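Local coordinates for mannose-specific lectin 3 chain 2 (Crocus vernus, PDB 3MEZ), which probably binds mannose and weakly agglutinates trypsin-treated rabbit erythrocytes, as one of two chain types in a heterotetrameric bulb-type lectin, at residues A19-R31 / D90-V102. Sequence-based numbering, arbitrary orientation.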
loop_
_atom_site.group_PDB
_atom_site.type_symbol
_atom_site.label_atom_id
_atom_site.label_comp_id
_atom_site.label_asym_id
_atom_site.label_seq_id
_atom_site.Cartn_x
_atom_site.Cartn_y
_atom_site.Cartn_z
ATOM N N ALA B 19 7.143 5.097 -7.111
ATOM C CA ALA B 19 6.713 5.575 -5.822
ATOM C C ALA B 19 7.899 6.192 -5.052
ATOM O O ALA B 19 8.987 5.797 -5.230
ATOM C CB ALA B 19 6.144 4.488 -5.068
ATOM N N GLN B 20 7.638 7.195 -4.237
ATOM C CA GLN B 20 8.682 7.887 -3.536
ATOM C C GLN B 20 8.356 8.344 -2.129
ATOM O O GLN B 20 7.221 8.437 -1.740
ATOM C CB GLN B 20 9.160 9.089 -4.333
ATOM C CG GLN B 20 8.167 10.189 -4.427
ATOM C CD GLN B 20 8.639 11.395 -5.226
ATOM O OE1 GLN B 20 9.112 11.284 -6.314
ATOM N NE2 GLN B 20 8.477 12.532 -4.667
ATOM N N LEU B 21 9.423 8.624 -1.405
ATOM C CA LEU B 21 9.409 9.467 -0.245
ATOM C C LEU B 21 9.948 10.811 -0.680
ATOM O O LEU B 21 10.752 10.872 -1.557
ATOM C CB LEU B 21 10.270 8.937 0.864
ATOM C CG LEU B 21 10.082 7.544 1.419
ATOM C CD1 LEU B 21 11.019 7.233 2.485
ATOM C CD2 LEU B 21 8.698 7.286 1.852
ATOM N N ALA B 22 9.451 11.870 -0.073
ATOM C CA ALA B 22 9.805 13.220 -0.402
ATOM C C ALA B 22 9.845 14.115 0.815
ATOM O O ALA B 22 8.998 14.022 1.639
ATOM C CB ALA B 22 8.816 13.756 -1.354
ATOM N N THR B 23 10.832 14.996 0.883
ATOM C CA THR B 23 10.835 16.146 1.764
ATOM C C THR B 23 11.686 17.264 1.202
ATOM O O THR B 23 12.742 17.024 0.710
ATOM C CB THR B 23 11.261 15.804 3.187
ATOM O OG1 THR B 23 11.096 16.938 4.024
ATOM C CG2 THR B 23 12.641 15.426 3.243
ATOM N N ARG B 24 11.186 18.479 1.277
ATOM C CA ARG B 24 11.833 19.623 0.666
ATOM C C ARG B 24 12.095 19.290 -0.792
ATOM O O ARG B 24 11.216 18.898 -1.442
ATOM C CB ARG B 24 13.075 20.041 1.411
ATOM C CG ARG B 24 12.815 20.296 2.843
ATOM C CD ARG B 24 13.931 21.039 3.580
ATOM N NE ARG B 24 13.590 21.377 4.946
ATOM C CZ ARG B 24 14.421 21.911 5.820
ATOM N NH1 ARG B 24 15.630 22.162 5.495
ATOM N NH2 ARG B 24 14.031 22.189 7.016
ATOM N N ASP B 25 13.325 19.461 -1.257
ATOM C CA ASP B 25 13.699 19.127 -2.606
ATOM C C ASP B 25 14.288 17.738 -2.783
ATOM O O ASP B 25 14.722 17.416 -3.823
ATOM C CB ASP B 25 14.582 20.207 -3.251
ATOM C CG ASP B 25 15.843 20.476 -2.498
ATOM O OD1 ASP B 25 15.972 20.087 -1.342
ATOM O OD2 ASP B 25 16.698 21.137 -3.073
ATOM N N TYR B 26 14.270 16.942 -1.730
ATOM C CA TYR B 26 14.744 15.567 -1.720
ATOM C C TYR B 26 13.636 14.578 -2.044
ATOM O O TYR B 26 12.538 14.740 -1.646
ATOM C CB TYR B 26 15.336 15.184 -0.369
ATOM C CG TYR B 26 16.489 16.009 0.099
ATOM C CD1 TYR B 26 16.328 16.940 1.077
ATOM C CD2 TYR B 26 17.734 15.856 -0.434
ATOM C CE1 TYR B 26 17.363 17.682 1.500
ATOM C CE2 TYR B 26 18.773 16.587 -0.014
ATOM C CZ TYR B 26 18.586 17.499 0.952
ATOM O OH TYR B 26 19.607 18.250 1.361
ATOM N N SER B 27 13.987 13.551 -2.779
ATOM C CA SER B 27 13.148 12.393 -2.964
ATOM C C SER B 27 13.909 11.063 -2.950
ATOM O O SER B 27 14.996 10.980 -3.415
ATOM C CB SER B 27 12.367 12.542 -4.250
ATOM O OG SER B 27 13.205 12.639 -5.356
ATOM N N LEU B 28 13.305 10.031 -2.415
ATOM C CA LEU B 28 13.802 8.694 -2.585
ATOM C C LEU B 28 12.849 7.932 -3.436
ATOM O O LEU B 28 11.808 7.623 -2.977
ATOM C CB LEU B 28 13.850 8.031 -1.236
ATOM C CG LEU B 28 14.855 7.023 -0.692
ATOM C CD1 LEU B 28 14.227 5.974 0.099
ATOM C CD2 LEU B 28 15.804 6.467 -1.675
ATOM N N VAL B 29 13.261 7.599 -4.643
ATOM C CA VAL B 29 12.426 6.927 -5.640
ATOM C C VAL B 29 12.803 5.462 -5.934
ATOM O O VAL B 29 13.912 5.163 -6.241
ATOM C CB VAL B 29 12.466 7.663 -6.991
ATOM C CG1 VAL B 29 11.500 7.077 -7.918
ATOM C CG2 VAL B 29 12.208 9.123 -6.839
ATOM N N MET B 30 11.834 4.573 -5.834
ATOM C CA MET B 30 12.002 3.221 -6.305
ATOM C C MET B 30 11.537 3.232 -7.739
ATOM O O MET B 30 10.389 3.127 -8.033
ATOM C CB MET B 30 11.204 2.234 -5.487
ATOM C CG MET B 30 11.352 0.828 -5.907
ATOM S SD MET B 30 13.016 0.192 -5.649
ATOM C CE MET B 30 13.505 -0.256 -7.222
ATOM N N ARG B 31 12.493 3.392 -8.621
ATOM C CA ARG B 31 12.263 3.574 -10.029
ATOM C C ARG B 31 11.780 2.321 -10.740
ATOM O O ARG B 31 12.026 1.235 -10.311
ATOM C CB ARG B 31 13.528 4.112 -10.700
ATOM C CG ARG B 31 14.006 5.461 -10.231
ATOM C CD ARG B 31 15.225 5.938 -11.008
ATOM N NE ARG B 31 15.466 7.362 -10.831
ATOM C CZ ARG B 31 16.510 8.043 -11.290
ATOM N NH1 ARG B 31 17.447 7.460 -11.970
ATOM N NH2 ARG B 31 16.591 9.316 -11.078
ATOM N N ASP B 90 9.456 -3.406 14.880
ATOM C CA ASP B 90 8.969 -2.444 13.915
ATOM C C ASP B 90 9.969 -1.304 13.708
ATOM O O ASP B 90 10.453 -0.753 14.630
ATOM C CB ASP B 90 7.620 -1.913 14.344
ATOM C CG ASP B 90 6.578 -2.997 14.486
ATOM O OD1 ASP B 90 6.637 -3.988 13.813
ATOM O OD2 ASP B 90 5.710 -2.823 15.283
ATOM N N TYR B 91 10.251 -1.009 12.463
ATOM C CA TYR B 91 11.264 -0.058 12.065
ATOM C C TYR B 91 10.686 1.056 11.178
ATOM O O TYR B 91 9.600 0.955 10.681
ATOM C CB TYR B 91 12.423 -0.735 11.372
ATOM C CG TYR B 91 13.288 -1.609 12.240
ATOM C CD1 TYR B 91 12.836 -2.811 12.696
ATOM C CD2 TYR B 91 14.561 -1.215 12.608
ATOM C CE1 TYR B 91 13.627 -3.610 13.463
ATOM C CE2 TYR B 91 15.316 -1.976 13.352
ATOM C CZ TYR B 91 14.854 -3.164 13.804
ATOM O OH TYR B 91 15.625 -3.937 14.557
ATOM N N VAL B 92 11.416 2.138 11.064
ATOM C CA VAL B 92 10.990 3.227 10.279
ATOM C C VAL B 92 12.145 3.755 9.431
ATOM O O VAL B 92 13.232 3.826 9.872
ATOM C CB VAL B 92 10.334 4.246 11.208
ATOM C CG1 VAL B 92 11.265 5.312 11.610
ATOM C CG2 VAL B 92 9.116 4.683 10.705
ATOM N N LEU B 93 11.872 4.021 8.179
ATOM C CA LEU B 93 12.789 4.665 7.260
ATOM C C LEU B 93 12.274 6.087 7.096
ATOM O O LEU B 93 11.177 6.282 6.642
ATOM C CB LEU B 93 12.760 3.991 5.914
ATOM C CG LEU B 93 13.809 4.038 4.794
ATOM C CD1 LEU B 93 13.298 4.230 3.387
ATOM C CD2 LEU B 93 14.971 4.899 5.056
ATOM N N ILE B 94 13.080 7.050 7.479
ATOM C CA ILE B 94 12.743 8.440 7.383
ATOM C C ILE B 94 13.593 9.187 6.360
ATOM O O ILE B 94 14.772 9.146 6.402
ATOM C CB ILE B 94 12.899 9.142 8.736
ATOM C CG1 ILE B 94 12.118 8.434 9.833
ATOM C CG2 ILE B 94 12.453 10.540 8.662
ATOM C CD1 ILE B 94 12.356 8.925 11.134
ATOM N N LEU B 95 12.955 9.896 5.453
ATOM C CA LEU B 95 13.696 10.780 4.593
ATOM C C LEU B 95 13.763 12.123 5.283
ATOM O O LEU B 95 12.831 12.844 5.324
ATOM C CB LEU B 95 13.075 10.910 3.221
ATOM C CG LEU B 95 13.796 11.761 2.196
ATOM C CD1 LEU B 95 15.124 11.197 1.852
ATOM C CD2 LEU B 95 12.986 11.971 0.960
ATOM N N GLN B 96 14.905 12.384 5.873
ATOM C CA GLN B 96 15.130 13.548 6.704
ATOM C C GLN B 96 15.413 14.877 5.992
ATOM O O GLN B 96 15.916 14.914 4.930
ATOM C CB GLN B 96 16.225 13.277 7.740
ATOM C CG GLN B 96 16.144 11.996 8.449
ATOM C CD GLN B 96 17.212 11.800 9.474
ATOM O OE1 GLN B 96 18.244 12.418 9.425
ATOM N NE2 GLN B 96 16.967 10.918 10.383
ATOM N N ILE B 97 15.168 15.959 6.700
ATOM C CA ILE B 97 15.400 17.297 6.191
ATOM C C ILE B 97 16.854 17.611 5.899
ATOM O O ILE B 97 17.117 18.453 5.145
ATOM C CB ILE B 97 14.829 18.404 7.072
ATOM C CG1 ILE B 97 15.451 18.350 8.436
ATOM C CG2 ILE B 97 13.334 18.325 7.159
ATOM C CD1 ILE B 97 15.314 19.543 9.176
ATOM N N ASN B 98 17.768 16.862 6.482
ATOM C CA ASN B 98 19.188 17.009 6.247
ATOM C C ASN B 98 19.702 16.230 5.026
ATOM O O ASN B 98 20.874 16.142 4.813
ATOM C CB ASN B 98 20.005 16.660 7.489
ATOM C CG ASN B 98 20.071 15.164 7.751
ATOM O OD1 ASN B 98 19.338 14.407 7.203
ATOM N ND2 ASN B 98 20.970 14.772 8.586
ATOM N N GLY B 99 18.786 15.660 4.263
ATOM C CA GLY B 99 19.083 14.918 3.072
ATOM C C GLY B 99 19.475 13.450 3.189
ATOM O O GLY B 99 19.813 12.830 2.251
ATOM N N GLN B 100 19.403 12.906 4.367
ATOM C CA GLN B 100 19.742 11.525 4.581
ATOM C C GLN B 100 18.497 10.713 4.737
ATOM O O GLN B 100 17.583 11.145 5.355
ATOM C CB GLN B 100 20.573 11.329 5.846
ATOM C CG GLN B 100 21.941 11.788 5.753
ATOM C CD GLN B 100 22.641 11.806 7.038
ATOM O OE1 GLN B 100 22.823 10.807 7.666
ATOM N NE2 GLN B 100 23.075 12.955 7.416
ATOM N N ALA B 101 18.523 9.517 4.193
ATOM C CA ALA B 101 17.539 8.502 4.471
ATOM C C ALA B 101 18.099 7.591 5.533
ATOM O O ALA B 101 19.132 7.052 5.350
ATOM C CB ALA B 101 17.205 7.747 3.248
ATOM N N VAL B 102 17.389 7.492 6.642
ATOM C CA VAL B 102 17.781 6.767 7.833
ATOM C C VAL B 102 16.732 5.771 8.346
ATOM O O VAL B 102 15.587 6.081 8.487
ATOM C CB VAL B 102 18.144 7.740 8.987
ATOM C CG1 VAL B 102 18.810 7.027 10.137
ATOM C CG2 VAL B 102 18.980 8.833 8.501
HETATM O O HOH W 1 19.174 19.824 3.423
#
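Two beta hairpins from different sheets of the bulb-type lectin fold pack against each other here with strands 20-23 and 92-95 inclined at 48°, held by side chains packing on one another and on backbone, with one water bridging the turns. Leu95 is the apolar wedge: its CG stands anti to the backbone N (chi1 -177°), and CD2 lies over the first hairpin between its two strands, 3.5 Å from Leu21 O and near Tyr26 CB. Deeper in, Leu93 CD1 meets Leu28 CD1 tip to tip at 3.8 Å and also touches Leu21 CD1, whose side chain passes at a slant. Toward the turns the contact becomes mixed in character. Thr23 directs its methyl CG2 at Leu95 O (3.3 Å), while its hydroxyl is hydrogen-bonded to Asp1 of the neighbouring subunit, lectin 3 chain 1. Gly99, last residue of the type I turn Gln96–Gly99, lays its CA over one face of the Tyr26 ring in a CH-pi contact, 3.5 Å from the centroid and 16° off the normal. At the ring edge, one water bonds both Tyr26 OH (2.6 Å) and Ile97 O (3.0 Å), tying phenol to turn. At the solvent-exposed turns, the extended Arg24 lays one guanidinium face against Ile97, with Ile97 CB 3.7 Å from Arg24 CZ. Beside strand 26-30, strand 36-40 continues the first hairpin's sheet and receives Leu28 on Leu36 and Leu38; strand 8-10 flanks 92-95 and places Leu9 against Leu93, while Val102 pairs antiparallel with a strand of the chain 1 subunit, so this sheet runs on into it.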